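Local coordinates for probable LRR receptor-like serine/threonine-protein kinase At4g26540 (Arabidopsis thaliana, PDB 5HZ0), which acts through its extracellular leucine-rich-repeat domain as a receptor for RGF peptide hormones, which maintain the root stem cell niche, at residues E13-Q18 and S38-T43. The protein carries 5 engineered substitutions. Numbering follows the deposited sequence.
Sequences EVSEIQ and SLTSLT
Ile17 meets Leu42 of the neighbouring strand and Leu39 of the loop before it in two different ways. The Leu39 side chain crosses Ile17 at about a right angle, with CD1 3.5 Å from Ile17 CG1, whereas Leu42 lies beside it, pointing the same way, its CD1 3.7 Å from Ile17 CB. Leu39 CG stands anti to the backbone N (chi1 180°), and chi2 of 74° turns CD1 to Val14 CG1 alongside. Leu36 also touches Val14 and Ile17. On the other face, Glu16 CG rests on Ser41 CB at 3.7 Å, and Gln18 lies alongside Thr43. Strands 14-18 and 41-43 run parallel, 8° apart, joined by the hydrogen bonds Ile17 N to Ser41 O and Thr43 N to Ile17 O. Where strand 41-43 begins, Ser15 O accepts from both Thr40 N and Ser41 N in its carbonyl plane; Ser38 OG donates to Val14 O (2.8 Å), tilted from the Val14 carbonyl plane. Ser15 and Glu16 both face Lys7 of the antiparallel strand 6-8, a classic beta bulge. Aliphatic residues on one face and polar ones on the other, repeated from strand to parallel strand, characterise the leucine-rich-repeat solenoid, here near the receptor ectodomain's N-terminal end.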
ATOM      1  N   GLU A  13      29.245  50.655  -0.364  1.00 63.25           N
ATOM      2  CA  GLU A  13      28.857  50.168   0.951  1.00 62.39           C
ATOM      3  C   GLU A  13      28.374  48.726   0.837  1.00 58.16           C
ATOM      4  O   GLU A  13      27.934  48.295  -0.231  1.00 55.93           O
ATOM      5  CB  GLU A  13      27.738  51.054   1.498  1.00 61.83           C
ATOM      6  CG  GLU A  13      27.965  52.545   1.261  1.00 61.70           C
ATOM      7  CD  GLU A  13      26.686  53.286   0.897  1.00 63.57           C
ATOM      8  OE1 GLU A  13      25.625  52.638   0.805  1.00 63.29           O
ATOM      9  OE2 GLU A  13      26.742  54.520   0.696  1.00 67.00           O
ATOM     10  N   VAL A  14      28.471  47.971   1.926  1.00 55.83           N
ATOM     11  CA  VAL A  14      28.055  46.569   1.905  1.00 54.67           C
ATOM     12  C   VAL A  14      26.544  46.394   1.703  1.00 53.98           C
ATOM     13  O   VAL A  14      25.722  47.023   2.374  1.00 53.14           O
ATOM     14  CB  VAL A  14      28.562  45.784   3.130  1.00 52.76           C
ATOM     15  CG1 VAL A  14      27.896  44.415   3.209  1.00 47.13           C
ATOM     16  CG2 VAL A  14      30.075  45.641   3.056  1.00 36.85           C
ATOM     17  N   SER A  15      26.215  45.519   0.761  1.00 52.00           N
ATOM     18  CA  SER A  15      24.888  45.409   0.184  1.00 44.21           C
ATOM     19  C   SER A  15      24.302  44.037   0.476  1.00 45.40           C
ATOM     20  O   SER A  15      23.222  43.925   1.039  1.00 45.18           O
ATOM     21  CB  SER A  15      24.971  45.624  -1.325  1.00 41.65           C
ATOM     22  OG  SER A  15      23.759  46.135  -1.847  1.00 43.79           O
ATOM     23  N   GLU A  16      24.995  42.998   0.024  1.00 47.13           N
ATOM     24  CA  GLU A  16      24.492  41.638   0.136  1.00 45.52           C
ATOM     25  C   GLU A  16      25.506  40.698   0.775  1.00 43.54           C
ATOM     26  O   GLU A  16      26.688  40.715   0.429  1.00 46.57           O
ATOM     27  CB  GLU A  16      24.090  41.113  -1.245  1.00 47.68           C
ATOM     28  CG  GLU A  16      23.110  42.025  -1.976  1.00 54.69           C
ATOM     29  CD  GLU A  16      22.700  41.486  -3.334  1.00 60.24           C
ATOM     30  OE1 GLU A  16      21.936  42.174  -4.048  1.00 60.18           O
ATOM     31  OE2 GLU A  16      23.140  40.372  -3.685  1.00 63.25           O
ATOM     32  N   ILE A  17      25.032  39.887   1.715  1.00 37.86           N
ATOM     33  CA  ILE A  17      25.837  38.837   2.332  1.00 38.38           C
ATOM     34  C   ILE A  17      25.229  37.487   1.994  1.00 40.71           C
ATOM     35  O   ILE A  17      24.035  37.280   2.195  1.00 43.62           O
ATOM     36  CB  ILE A  17      25.866  38.967   3.868  1.00 39.23           C
ATOM     37  CG1 ILE A  17      26.613  40.230   4.296  1.00 32.22           C
ATOM     38  CG2 ILE A  17      26.506  37.735   4.506  1.00 36.70           C
ATOM     39  CD1 ILE A  17      26.487  40.511   5.776  1.00 33.09           C
ATOM     40  N   GLN A  18      26.040  36.577   1.462  1.00 43.34           N
ATOM     41  CA  GLN A  18      25.570  35.231   1.163  1.00 47.55           C
ATOM     42  C   GLN A  18      26.563  34.114   1.487  1.00 54.54           C
ATOM     43  O   GLN A  18      27.687  34.100   0.975  1.00 52.73           O
ATOM     44  CB  GLN A  18      25.149  35.120  -0.295  1.00 44.99           C
ATOM     45  CG  GLN A  18      24.996  33.686  -0.733  1.00 47.43           C
ATOM     46  CD  GLN A  18      23.937  33.521  -1.777  1.00 54.26           C
ATOM     47  OE1 GLN A  18      23.057  34.372  -1.921  1.00 57.29           O
ATOM     48  NE2 GLN A  18      24.005  32.423  -2.523  1.00 58.20           N
ATOM     49  N   SER A  38      23.723  49.299   5.805  1.00 55.81           N
ATOM     50  CA  SER A  38      23.229  49.426   4.432  1.00 51.11           C
ATOM     51  C   SER A  38      22.900  48.095   3.730  1.00 48.83           C
ATOM     52  O   SER A  38      22.524  48.094   2.560  1.00 51.44           O
ATOM     53  CB  SER A  38      24.209  50.236   3.580  1.00 54.26           C
ATOM     54  OG  SER A  38      25.456  49.575   3.497  1.00 57.84           O
ATOM     55  N   LEU A  39      23.047  46.975   4.434  1.00 47.61           N
ATOM     56  CA  LEU A  39      22.824  45.640   3.860  1.00 42.99           C
ATOM     57  C   LEU A  39      21.382  45.421   3.385  1.00 37.68           C
ATOM     58  O   LEU A  39      20.433  45.571   4.160  1.00 29.72           O
ATOM     59  CB  LEU A  39      23.184  44.571   4.899  1.00 45.45           C
ATOM     60  CG  LEU A  39      23.043  43.087   4.558  1.00 48.10           C
ATOM     61  CD1 LEU A  39      24.142  42.638   3.624  1.00 48.66           C
ATOM     62  CD2 LEU A  39      23.069  42.251   5.828  1.00 50.40           C
ATOM     63  N   THR A  40      21.227  45.086   2.103  1.00 41.96           N
ATOM     64  CA  THR A  40      19.904  44.839   1.527  1.00 42.99           C
ATOM     65  C   THR A  40      19.434  43.368   1.510  1.00 42.08           C
ATOM     66  O   THR A  40      18.231  43.087   1.449  1.00 36.36           O
ATOM     67  CB  THR A  40      19.843  45.420   0.083  1.00 33.61           C
ATOM     68  OG1 THR A  40      18.639  46.176  -0.081  1.00 38.86           O
ATOM     69  CG2 THR A  40      19.911  44.313  -0.977  1.00 31.35           C
ATOM     70  N   SER A  41      20.382  42.437   1.589  1.00 41.72           N
ATOM     71  CA  SER A  41      20.074  41.021   1.396  1.00 35.06           C
ATOM     72  C   SER A  41      20.939  40.131   2.286  1.00 36.48           C
ATOM     73  O   SER A  41      22.158  40.241   2.264  1.00 40.31           O
ATOM     74  CB  SER A  41      20.238  40.660  -0.083  1.00 26.21           C
ATOM     75  OG  SER A  41      20.115  39.270  -0.307  1.00 26.25           O
ATOM     76  N   LEU A  42      20.318  39.247   3.061  1.00 36.38           N
ATOM     77  CA  LEU A  42      21.079  38.400   3.980  1.00 35.38           C
ATOM     78  C   LEU A  42      20.718  36.918   3.875  1.00 34.53           C
ATOM     79  O   LEU A  42      19.615  36.509   4.250  1.00 27.49           O
ATOM     80  CB  LEU A  42      20.902  38.878   5.422  1.00 33.30           C
ATOM     81  CG  LEU A  42      21.642  38.039   6.468  1.00 39.61           C
ATOM     82  CD1 LEU A  42      23.120  37.949   6.123  1.00 39.40           C
ATOM     83  CD2 LEU A  42      21.441  38.588   7.884  1.00 29.47           C
ATOM     84  N   THR A  43      21.660  36.122   3.377  1.00 36.64           N
ATOM     85  CA  THR A  43      21.455  34.689   3.264  1.00 37.70           C
ATOM     86  C   THR A  43      22.517  33.953   4.049  1.00 38.91           C
ATOM     87  O   THR A  43      23.676  33.886   3.635  1.00 40.38           O
ATOM     88  CB  THR A  43      21.584  34.229   1.805  1.00 40.23           C
ATOM     89  OG1 THR A  43      20.908  35.152   0.947  1.00 44.72           O
ATOM     90  CG2 THR A  43      21.001  32.841   1.620  1.00 23.51           C
TER